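PDB 3ICL: EAL/GGDEF domain protein from Methylococcus capsulatus, which is of unassigned function but carries a GGDEF domain, an alpha/beta domain widespread in bacterial signalling proteins. Local coordinates for residues Val32-Asn40 with Leu139-Lys150; Asp2-Phe13 with Thr73-Ile84. The protein carries 1 engineered substitution. All coordinates share one frame; numbering follows the deposited sequence.

Contact 1 (Val-32 to Asn-40 with Leu-139 to Lys-150) and contact 2 (Asp-2 to Phe-13 with Thr-73 to Ile-84) have centres about 14 Å apart and join through the central sheet, where strands 32-38 and 81-86 are antiparallel neighbours. The link is direct: Leu-34 O lies 2.7 Å from Ile-84 N, and Leu-36 N lies 2.8 Å from Phe-82 O, both probable hydrogen bonds. One sulfate ion, probably from the crystallisation liquor, touches both contacts. Tyr-147 and Lys-150 of contact 1 meet it together with Lys-81 of contact 2, the engineered residue that replaces glutamate in the GGDEF signature turn.

Contact 1: residues Val32-Asn40 with Leu139-Lys150. With SO4 (sulfate ion), chain C; SO4 (sulfate ion), chain D.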
loop_
_atom_site.group_PDB
_atom_site.type_symbol
_atom_site.label_atom_id
_atom_site.label_comp_id
_atom_site.label_asym_id
_atom_site.label_seq_id
_atom_site.Cartn_x
_atom_site.Cartn_y
_atom_site.Cartn_z
ATOM N N VAL A 32 0.510 10.798 -4.731
ATOM C CA VAL A 32 -0.508 9.766 -4.820
ATOM C C VAL A 32 -0.329 8.822 -3.646
ATOM O O VAL A 32 0.794 8.456 -3.290
ATOM C CB VAL A 32 -0.415 8.972 -6.132
ATOM C CG1 VAL A 32 -1.494 7.886 -6.156
ATOM C CG2 VAL A 32 -0.580 9.912 -7.316
ATOM N N LEU A 33 -1.447 8.436 -3.049
ATOM C CA LEU A 33 -1.437 7.551 -1.900
ATOM C C LEU A 33 -2.160 6.250 -2.222
ATOM O O LEU A 33 -3.283 6.259 -2.729
ATOM C CB LEU A 33 -2.133 8.248 -0.735
ATOM C CG LEU A 33 -1.669 8.017 0.698
ATOM C CD1 LEU A 33 -0.184 8.335 0.846
ATOM C CD2 LEU A 33 -2.495 8.918 1.598
ATOM N N LEU A 34 -1.496 5.132 -1.954
ATOM C CA LEU A 34 -2.094 3.821 -2.161
ATOM C C LEU A 34 -2.261 3.219 -0.773
ATOM O O LEU A 34 -1.368 3.322 0.063
ATOM C CB LEU A 34 -1.191 2.920 -3.017
ATOM C CG LEU A 34 -1.309 3.023 -4.546
ATOM C CD1 LEU A 34 -1.115 4.456 -4.996
ATOM C CD2 LEU A 34 -0.284 2.108 -5.196
ATOM N N PHE A 35 -3.418 2.618 -0.524
ATOM C CA PHE A 35 -3.701 1.987 0.758
ATOM C C PHE A 35 -3.938 0.525 0.395
ATOM O O PHE A 35 -4.942 0.189 -0.227
ATOM C CB PHE A 35 -4.960 2.603 1.386
ATOM C CG PHE A 35 -4.886 2.764 2.885
ATOM C CD1 PHE A 35 -4.647 1.667 3.712
ATOM C CD2 PHE A 35 -5.087 4.014 3.472
ATOM C CE1 PHE A 35 -4.614 1.810 5.106
ATOM C CE2 PHE A 35 -5.057 4.169 4.867
ATOM C CZ PHE A 35 -4.821 3.067 5.682
ATOM N N LEU A 36 -3.002 -0.335 0.774
ATOM C CA LEU A 36 -3.082 -1.750 0.442
ATOM C C LEU A 36 -3.537 -2.618 1.601
ATOM O O LEU A 36 -3.132 -2.423 2.746
ATOM C CB LEU A 36 -1.719 -2.217 -0.068
ATOM C CG LEU A 36 -1.540 -3.650 -0.566
ATOM C CD1 LEU A 36 -0.359 -3.678 -1.530
ATOM C CD2 LEU A 36 -1.313 -4.594 0.597
ATOM N N ASP A 37 -4.379 -3.593 1.283
ATOM C CA ASP A 37 -4.914 -4.499 2.286
ATOM C C ASP A 37 -4.581 -5.928 1.897
ATOM O O ASP A 37 -4.790 -6.327 0.747
ATOM C CB ASP A 37 -6.437 -4.349 2.344
ATOM C CG ASP A 37 -7.065 -5.106 3.489
ATOM O OD1 ASP A 37 -6.408 -5.996 4.075
ATOM O OD2 ASP A 37 -8.238 -4.813 3.800
ATOM N N VAL A 38 -4.033 -6.688 2.838
ATOM C CA VAL A 38 -3.757 -8.093 2.574
ATOM C C VAL A 38 -5.062 -8.709 3.044
ATOM O O VAL A 38 -5.248 -8.997 4.229
ATOM C CB VAL A 38 -2.571 -8.622 3.395
ATOM C CG1 VAL A 38 -2.355 -10.099 3.104
ATOM C CG2 VAL A 38 -1.313 -7.842 3.038
ATOM N N ASP A 39 -5.979 -8.864 2.095
ATOM C CA ASP A 39 -7.314 -9.378 2.362
ATOM C C ASP A 39 -7.442 -10.667 3.157
ATOM O O ASP A 39 -8.279 -10.752 4.053
ATOM C CB ASP A 39 -8.090 -9.533 1.049
ATOM C CG ASP A 39 -8.240 -8.221 0.294
ATOM O OD1 ASP A 39 -8.159 -7.145 0.926
ATOM O OD2 ASP A 39 -8.455 -8.270 -0.936
ATOM N N ASN A 40 -6.630 -11.672 2.842
ATOM C CA ASN A 40 -6.743 -12.949 3.542
ATOM C C ASN A 40 -5.693 -13.187 4.627
ATOM O O ASN A 40 -5.463 -14.322 5.047
ATOM C CB ASN A 40 -6.727 -14.097 2.516
ATOM C CG ASN A 40 -5.411 -14.200 1.767
ATOM O OD1 ASN A 40 -4.644 -13.238 1.693
ATOM N ND2 ASN A 40 -5.151 -15.370 1.192
ATOM N N LEU A 139 -5.513 10.018 2.959
ATOM C CA LEU A 139 -5.448 8.676 3.529
ATOM C C LEU A 139 -6.837 8.067 3.712
ATOM O O LEU A 139 -7.083 6.923 3.324
ATOM C CB LEU A 139 -4.727 8.721 4.879
ATOM C CG LEU A 139 -3.200 8.786 4.825
ATOM C CD1 LEU A 139 -2.642 9.280 6.155
ATOM C CD2 LEU A 139 -2.661 7.405 4.473
ATOM N N ARG A 140 -7.740 8.830 4.314
ATOM C CA ARG A 140 -9.100 8.359 4.535
ATOM C C ARG A 140 -9.788 8.041 3.217
ATOM O O ARG A 140 -10.545 7.075 3.122
ATOM C CB ARG A 140 -9.904 9.412 5.298
ATOM C CG ARG A 140 -9.510 9.526 6.761
ATOM C CD ARG A 140 -10.249 10.661 7.449
ATOM N NE ARG A 140 -11.701 10.509 7.357
ATOM C CZ ARG A 140 -12.570 11.379 7.864
ATOM N NH1 ARG A 140 -12.128 12.459 8.498
ATOM N NH2 ARG A 140 -13.874 11.171 7.743
ATOM N N ASN A 141 -9.522 8.844 2.196
ATOM C CA ASN A 141 -10.145 8.612 0.901
ATOM C C ASN A 141 -9.532 7.388 0.212
ATOM O O ASN A 141 -10.243 6.606 -0.418
ATOM C CB ASN A 141 -10.034 9.873 0.030
ATOM C CG ASN A 141 -10.983 10.978 0.479
ATOM O OD1 ASN A 141 -10.862 12.127 0.057
ATOM N ND2 ASN A 141 -11.939 10.628 1.335
ATOM N N ALA A 142 -8.220 7.206 0.335
ATOM C CA ALA A 142 -7.589 6.029 -0.268
ATOM C C ALA A 142 -8.096 4.793 0.484
ATOM O O ALA A 142 -8.300 3.727 -0.099
ATOM C CB ALA A 142 -6.064 6.120 -0.157
ATOM N N ASP A 143 -8.305 4.957 1.788
ATOM C CA ASP A 143 -8.785 3.870 2.636
ATOM C C ASP A 143 -10.192 3.468 2.202
ATOM O O ASP A 143 -10.505 2.279 2.083
ATOM C CB ASP A 143 -8.774 4.320 4.105
ATOM C CG ASP A 143 -8.790 3.150 5.079
ATOM O OD1 ASP A 143 -8.147 2.116 4.789
ATOM O OD2 ASP A 143 -9.434 3.271 6.140
ATOM N N THR A 144 -11.037 4.460 1.950
ATOM C CA THR A 144 -12.404 4.198 1.518
ATOM C C THR A 144 -12.405 3.488 0.166
ATOM O O THR A 144 -13.167 2.543 -0.045
ATOM C CB THR A 144 -13.213 5.506 1.402
ATOM O OG1 THR A 144 -13.317 6.117 2.695
ATOM C CG2 THR A 144 -14.608 5.225 0.866
ATOM N N ALA A 145 -11.557 3.944 -0.753
ATOM C CA ALA A 145 -11.473 3.320 -2.072
ATOM C C ALA A 145 -11.016 1.870 -1.910
ATOM O O ALA A 145 -11.488 0.971 -2.606
ATOM C CB ALA A 145 -10.489 4.084 -2.946
HETATM N N MSE A 146 -10.096 1.651 -0.977
HETATM C CA MSE A 146 -9.573 0.316 -0.710
HETATM C C MSE A 146 -10.696 -0.645 -0.312
HETATM O O MSE A 146 -10.867 -1.696 -0.929
HETATM C CB MSE A 146 -8.539 0.383 0.413
HETATM C CG MSE A 146 -7.794 -0.917 0.662
HETATM SE SE MSE A 146 -6.746 -0.832 2.297
HETATM C CE MSE A 146 -8.185 -1.247 3.546
ATOM N N TYR A 147 -11.455 -0.284 0.721
ATOM C CA TYR A 147 -12.548 -1.129 1.185
ATOM C C TYR A 147 -13.602 -1.338 0.107
ATOM O O TYR A 147 -14.232 -2.391 0.050
ATOM C CB TYR A 147 -13.183 -0.541 2.452
ATOM C CG TYR A 147 -12.364 -0.803 3.698
ATOM C CD1 TYR A 147 -12.108 -2.107 4.120
ATOM C CD2 TYR A 147 -11.832 0.249 4.442
ATOM C CE1 TYR A 147 -11.341 -2.362 5.253
ATOM C CE2 TYR A 147 -11.063 0.008 5.578
ATOM C CZ TYR A 147 -10.821 -1.302 5.974
ATOM O OH TYR A 147 -10.048 -1.551 7.082
ATOM N N HIS A 148 -13.799 -0.340 -0.748
ATOM C CA HIS A 148 -14.763 -0.475 -1.834
ATOM C C HIS A 148 -14.266 -1.574 -2.766
ATOM O O HIS A 148 -15.024 -2.456 -3.175
ATOM C CB HIS A 148 -14.897 0.842 -2.605
ATOM C CG HIS A 148 -15.831 1.825 -1.967
ATOM N ND1 HIS A 148 -15.852 3.161 -2.306
ATOM C CD2 HIS A 148 -16.795 1.661 -1.030
ATOM C CE1 HIS A 148 -16.787 3.778 -1.605
ATOM N NE2 HIS A 148 -17.374 2.890 -0.823
ATOM N N ALA A 149 -12.979 -1.513 -3.090
ATOM C CA ALA A 149 -12.361 -2.501 -3.960
ATOM C C ALA A 149 -12.519 -3.887 -3.342
ATOM O O ALA A 149 -12.999 -4.814 -3.988
ATOM C CB ALA A 149 -10.879 -2.174 -4.152
ATOM N N LYS A 150 -12.125 -4.010 -2.080
ATOM C CA LYS A 150 -12.207 -5.276 -1.358
ATOM C C LYS A 150 -13.614 -5.868 -1.377
ATOM O O LYS A 150 -13.783 -7.087 -1.388
ATOM C CB LYS A 150 -11.762 -5.079 0.093
ATOM C CG LYS A 150 -11.664 -6.370 0.890
ATOM C CD LYS A 150 -11.278 -6.101 2.336
ATOM C CE LYS A 150 -11.239 -7.385 3.137
ATOM N NZ LYS A 150 -11.154 -7.122 4.602
HETATM S S SO4 C . -9.696 -5.392 7.544
HETATM O O1 SO4 C . -9.293 -3.992 7.770
HETATM O O2 SO4 C . -8.983 -6.264 8.500
HETATM O O3 SO4 C . -11.153 -5.523 7.745
HETATM O O4 SO4 C . -9.347 -5.794 6.165
HETATM S S SO4 D . -15.143 14.428 9.464
HETATM O O1 SO4 D . -15.148 14.103 8.027
HETATM O O2 SO4 D . -13.822 14.126 10.050
HETATM O O3 SO4 D . -15.442 15.861 9.648
HETATM O O4 SO4 D . -16.176 13.618 10.139
#
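Phe-35 of strand 32-38 packs its ring against helix 139-150, with Leu-139, Ala-142, Asp-143 and Met-146 around it. Asp-143 OD1 sits over the centre of one face, 3.4 Å above the ring plane, with its carboxylate turned 32° from that plane. The selenium of selenomethionine Met-146 approaches obliquely, SE lying 3.6 Å from Phe-35 CD1 in a Met-aromatic contact. Ala-142 CB meets Phe-35 CB. At the start of the strand Leu-33 CD2 lies only 3.3 Å from Leu-139 CD2, below normal van der Waals contact; with Leu-33 chi1 off any staggered position, that detail is doubtful. Beyond Met-146 the packing gives way to a polar end where Tyr-147 is exposed and Lys-150 and Asp-39 partly so, though Asp-37 is buried. The Met-146 chain bends at chi3 (82°), bringing CE over the Tyr-147 ring and beside Asp-37. An extended Lys-150 slides past Asp-39 and donates from NZ to O4 of the chain C sulfate at 2.7 Å, while its salt bridge to Asp-37 OD2 is long, at 3.8 Å. Asp-37 OD2 itself lies 2.8 Å from sulfate O4. Tyr-147 OH donates to sulfate O1 at 2.6 Å. Asp-39 OD2 instead bonds Ser-122. The axes of strand and helix pass 7.4 Å apart at -43°; Leu-139 touches Thr-83 and Ala-142 touches Ala-126 on the neighbouring strands, while Leu-34 and Leu-36 point away, onto helix 96-106.

Contact 2: residues Asp2-Phe13 with Thr73-Ile84; sequences DTVTGLPNRQLF and TVARIGGDKFTI. Engineered in segment 73-84: Lys-81 (natural residue Glu). With SO4 (sulfate ion), chain C.
Asp-2 OD2 is gripped from opposite faces of its carboxylate plane by Arg-76 NE, at 2.8 Å and a nearly straight 172°, and by the hydroxyl of Thr-5. These groups tie the D-x-x-T-x-L-x-N-R segment of the GGDEF fold to the beta hairpin whose turn carries the GGDEF signature. Arg-76 meets Asp-2 side-on: its NH2 gives a second bond to OD1, on the syn lone pair, at 2.8 Å. Its third nitrogen, NH1, donates to Gly-79 O, in the carbonyl plane. All three nitrogens thus bond to partners in or near the guanidinium plane, which fixes the rotation of the group and joins Asp-2 to the turn. Thr-5 OG1 also accepts from Leu-7 N, an ST turn. Leu-7 CD1 meets the edge of the Phe-82 ring, 3.7 Å from Phe-82 CE1.

Arg-10 is the second polar anchor. With CG anti to the backbone N (chi1 176°) and bends at chi2 and chi3, its chain curls back to the hairpin, and NH1 and NH2 both donate to Thr-83 OG1, at 2.9 and 3.0 Å. Ala-75 CB lies over one face of the guanidinium and Ile-77 CD1 over the opposite one. The same Thr-83 OG1 stands 3.3 Å above the centre of the Phe-13 ring. Arg-10 NH2 also donates to Arg-76 O, from 72° above the carbonyl plane, and a water bridges Arg-10 NE to that oxygen, donating to Arg-76 O at 2.8 Å.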
loop_
_atom_site.group_PDB
_atom_site.type_symbol
_atom_site.label_atom_id
_atom_site.label_comp_id
_atom_site.label_asym_id
_atom_site.label_seq_id
_atom_site.Cartn_x
_atom_site.Cartn_y
_atom_site.Cartn_z
ATOM N N ASP A 2 9.443 -0.261 12.084
ATOM C CA ASP A 2 8.530 -1.365 12.355
ATOM C C ASP A 2 9.343 -2.661 12.388
ATOM O O ASP A 2 9.809 -3.144 11.357
ATOM C CB ASP A 2 7.439 -1.429 11.275
ATOM C CG ASP A 2 6.492 -2.594 11.468
ATOM O OD1 ASP A 2 6.160 -2.913 12.626
ATOM O OD2 ASP A 2 6.060 -3.186 10.460
ATOM N N THR A 3 9.518 -3.204 13.589
ATOM C CA THR A 3 10.286 -4.429 13.806
ATOM C C THR A 3 9.858 -5.594 12.917
ATOM O O THR A 3 10.697 -6.328 12.393
ATOM C CB THR A 3 10.176 -4.888 15.273
ATOM O OG1 THR A 3 10.493 -3.794 16.141
ATOM C CG2 THR A 3 11.134 -6.038 15.545
ATOM N N VAL A 4 8.552 -5.763 12.756
ATOM C CA VAL A 4 8.018 -6.850 11.945
ATOM C C VAL A 4 8.394 -6.762 10.467
ATOM O O VAL A 4 8.746 -7.769 9.855
ATOM C CB VAL A 4 6.474 -6.923 12.066
ATOM C CG1 VAL A 4 5.923 -8.037 11.175
ATOM C CG2 VAL A 4 6.083 -7.172 13.518
ATOM N N THR A 5 8.339 -5.560 9.899
ATOM C CA THR A 5 8.636 -5.377 8.478
ATOM C C THR A 5 9.925 -4.635 8.158
ATOM O O THR A 5 10.458 -4.761 7.054
ATOM C CB THR A 5 7.504 -4.611 7.778
ATOM O OG1 THR A 5 7.422 -3.292 8.329
ATOM C CG2 THR A 5 6.173 -5.321 7.976
ATOM N N GLY A 6 10.421 -3.855 9.110
ATOM C CA GLY A 6 11.629 -3.093 8.866
ATOM C C GLY A 6 11.293 -1.809 8.126
ATOM O O GLY A 6 12.185 -1.078 7.697
ATOM N N LEU A 7 9.998 -1.539 7.973
ATOM C CA LEU A 7 9.524 -0.333 7.290
ATOM C C LEU A 7 9.560 0.869 8.227
ATOM O O LEU A 7 9.657 0.711 9.438
ATOM C CB LEU A 7 8.079 -0.517 6.806
ATOM C CG LEU A 7 7.785 -1.527 5.695
ATOM C CD1 LEU A 7 6.285 -1.560 5.425
ATOM C CD2 LEU A 7 8.553 -1.150 4.439
ATOM N N PRO A 8 9.475 2.089 7.672
ATOM C CA PRO A 8 9.489 3.319 8.471
ATOM C C PRO A 8 8.280 3.371 9.408
ATOM O O PRO A 8 7.238 2.766 9.127
ATOM C CB PRO A 8 9.428 4.414 7.410
ATOM C CG PRO A 8 10.147 3.797 6.250
ATOM C CD PRO A 8 9.594 2.397 6.235
ATOM N N ASN A 9 8.421 4.088 10.520
ATOM C CA ASN A 9 7.334 4.231 11.488
ATOM C C ASN A 9 6.200 5.042 10.882
ATOM O O ASN A 9 6.357 5.676 9.837
ATOM C CB ASN A 9 7.802 4.961 12.755
ATOM C CG ASN A 9 8.877 4.209 13.509
ATOM O OD1 ASN A 9 8.786 2.997 13.700
ATOM N ND2 ASN A 9 9.895 4.934 13.963
ATOM N N ARG A 10 5.060 5.018 11.562
ATOM C CA ARG A 10 3.875 5.752 11.146
ATOM C C ARG A 10 4.200 7.250 11.177
ATOM O O ARG A 10 3.734 8.016 10.340
ATOM C CB ARG A 10 2.723 5.420 12.107
ATOM C CG ARG A 10 1.424 6.177 11.887
ATOM C CD ARG A 10 0.967 6.123 10.440
ATOM N NE ARG A 10 1.067 4.786 9.866
ATOM C CZ ARG A 10 0.933 4.535 8.568
ATOM N NH1 ARG A 10 0.689 5.527 7.722
ATOM N NH2 ARG A 10 1.069 3.301 8.110
ATOM N N GLN A 11 5.020 7.652 12.143
ATOM C CA GLN A 11 5.412 9.054 12.293
ATOM C C GLN A 11 6.270 9.518 11.124
ATOM O O GLN A 11 6.078 10.616 10.597
ATOM C CB GLN A 11 6.194 9.247 13.595
ATOM C CG GLN A 11 6.689 10.668 13.828
ATOM C CD GLN A 11 5.559 11.655 14.020
ATOM O OE1 GLN A 11 4.752 11.524 14.942
ATOM N NE2 GLN A 11 5.495 12.654 13.148
ATOM N N LEU A 12 7.231 8.688 10.734
ATOM C CA LEU A 12 8.112 9.030 9.629
ATOM C C LEU A 12 7.314 9.072 8.329
ATOM O O LEU A 12 7.515 9.955 7.495
ATOM C CB LEU A 12 9.253 8.014 9.512
ATOM C CG LEU A 12 10.267 8.290 8.397
ATOM C CD1 LEU A 12 10.811 9.713 8.517
ATOM C CD2 LEU A 12 11.392 7.269 8.477
ATOM N N PHE A 13 6.407 8.119 8.152
ATOM C CA PHE A 13 5.588 8.109 6.944
ATOM C C PHE A 13 4.818 9.427 6.899
ATOM O O PHE A 13 4.745 10.094 5.869
ATOM C CB PHE A 13 4.607 6.936 6.957
ATOM C CG PHE A 13 3.668 6.924 5.777
ATOM C CD1 PHE A 13 2.505 7.690 5.787
ATOM C CD2 PHE A 13 3.977 6.187 4.638
ATOM C CE1 PHE A 13 1.661 7.724 4.675
ATOM C CE2 PHE A 13 3.142 6.212 3.520
ATOM C CZ PHE A 13 1.979 6.985 3.540
ATOM N N THR A 73 7.692 6.058 -0.070
ATOM C CA THR A 73 7.705 5.522 1.287
ATOM C C THR A 73 6.567 4.533 1.506
ATOM O O THR A 73 5.450 4.738 1.027
ATOM C CB THR A 73 7.586 6.653 2.331
ATOM O OG1 THR A 73 8.646 7.593 2.134
ATOM C CG2 THR A 73 7.685 6.096 3.747
ATOM N N VAL A 74 6.864 3.456 2.227
ATOM C CA VAL A 74 5.884 2.423 2.537
ATOM C C VAL A 74 5.887 2.212 4.047
ATOM O O VAL A 74 6.948 2.179 4.665
ATOM C CB VAL A 74 6.246 1.087 1.843
ATOM C CG1 VAL A 74 5.202 0.039 2.154
ATOM C CG2 VAL A 74 6.376 1.293 0.343
ATOM N N ALA A 75 4.708 2.082 4.642
ATOM C CA ALA A 75 4.604 1.871 6.086
ATOM C C ALA A 75 3.379 1.019 6.408
ATOM O O ALA A 75 2.343 1.138 5.762
ATOM C CB ALA A 75 4.522 3.210 6.807
ATOM N N ARG A 76 3.503 0.167 7.421
ATOM C CA ARG A 76 2.424 -0.727 7.821
ATOM C C ARG A 76 1.425 -0.040 8.749
ATOM O O ARG A 76 1.780 0.885 9.480
ATOM C CB ARG A 76 3.020 -1.959 8.518
ATOM C CG ARG A 76 2.028 -3.078 8.823
ATOM C CD ARG A 76 2.766 -4.369 9.176
ATOM N NE ARG A 76 3.522 -4.259 10.422
ATOM C CZ ARG A 76 3.103 -4.729 11.594
ATOM N NH1 ARG A 76 1.932 -5.346 11.684
ATOM N NH2 ARG A 76 3.851 -4.579 12.678
ATOM N N ILE A 77 0.175 -0.485 8.709
ATOM C CA ILE A 77 -0.841 0.075 9.587
ATOM C C ILE A 77 -1.990 -0.904 9.779
ATOM O O ILE A 77 -2.269 -1.730 8.911
ATOM C CB ILE A 77 -1.382 1.434 9.050
ATOM C CG1 ILE A 77 -2.219 2.123 10.137
ATOM C CG2 ILE A 77 -2.222 1.221 7.794
ATOM C CD1 ILE A 77 -2.685 3.515 9.759
ATOM N N GLY A 78 -2.643 -0.823 10.934
ATOM C CA GLY A 78 -3.762 -1.704 11.208
ATOM C C GLY A 78 -3.385 -3.170 11.105
ATOM O O GLY A 78 -4.202 -4.004 10.716
ATOM N N GLY A 79 -2.139 -3.485 11.440
ATOM C CA GLY A 79 -1.689 -4.864 11.392
ATOM C C GLY A 79 -1.366 -5.418 10.015
ATOM O O GLY A 79 -0.213 -5.764 9.742
ATOM N N ASP A 80 -2.368 -5.497 9.142
ATOM C CA ASP A 80 -2.148 -6.051 7.814
ATOM C C ASP A 80 -2.421 -5.135 6.617
ATOM O O ASP A 80 -2.721 -5.616 5.527
ATOM C CB ASP A 80 -2.945 -7.353 7.662
ATOM C CG ASP A 80 -4.437 -7.147 7.804
ATOM O OD1 ASP A 80 -4.866 -6.003 8.062
ATOM O OD2 ASP A 80 -5.187 -8.135 7.658
ATOM N N LYS A 81 -2.316 -3.824 6.817
ATOM C CA LYS A 81 -2.503 -2.870 5.728
ATOM C C LYS A 81 -1.195 -2.106 5.559
ATOM O O LYS A 81 -0.357 -2.085 6.459
ATOM C CB LYS A 81 -3.632 -1.885 6.029
ATOM C CG LYS A 81 -5.004 -2.292 5.508
ATOM C CD LYS A 81 -5.629 -3.407 6.327
ATOM C CE LYS A 81 -5.999 -2.929 7.720
ATOM N NZ LYS A 81 -6.641 -4.012 8.506
ATOM N N PHE A 82 -1.018 -1.495 4.397
ATOM C CA PHE A 82 0.186 -0.724 4.110
ATOM C C PHE A 82 -0.198 0.591 3.434
ATOM O O PHE A 82 -1.045 0.610 2.537
ATOM C CB PHE A 82 1.113 -1.512 3.176
ATOM C CG PHE A 82 1.690 -2.758 3.788
ATOM C CD1 PHE A 82 2.869 -2.707 4.524
ATOM C CD2 PHE A 82 1.053 -3.985 3.632
ATOM C CE1 PHE A 82 3.404 -3.860 5.096
ATOM C CE2 PHE A 82 1.584 -5.144 4.201
ATOM C CZ PHE A 82 2.759 -5.078 4.934
ATOM N N THR A 83 0.402 1.688 3.881
ATOM C CA THR A 83 0.142 2.981 3.259
ATOM C C THR A 83 1.351 3.249 2.383
ATOM O O THR A 83 2.490 3.233 2.848
ATOM C CB THR A 83 -0.007 4.118 4.278
ATOM O OG1 THR A 83 1.092 4.087 5.191
ATOM C CG2 THR A 83 -1.335 3.982 5.033
ATOM N N ILE A 84 1.088 3.485 1.110
ATOM C CA ILE A 84 2.138 3.710 0.135
ATOM C C ILE A 84 2.099 5.128 -0.424
ATOM O O ILE A 84 1.112 5.548 -1.023
ATOM C CB ILE A 84 1.982 2.678 -1.000
ATOM C CG1 ILE A 84 2.127 1.276 -0.402
ATOM C CG2 ILE A 84 2.980 2.947 -2.113
ATOM C CD1 ILE A 84 1.420 0.188 -1.181
HETATM S S SO4 C . -9.696 -5.392 7.544
HETATM O O1 SO4 C . -9.293 -3.992 7.770
HETATM O O2 SO4 C . -8.983 -6.264 8.500
HETATM O O3 SO4 C . -11.153 -5.523 7.745
HETATM O O4 SO4 C . -9.347 -5.794 6.165
HETATM O O HOH W 1 1.285 2.349 11.813
#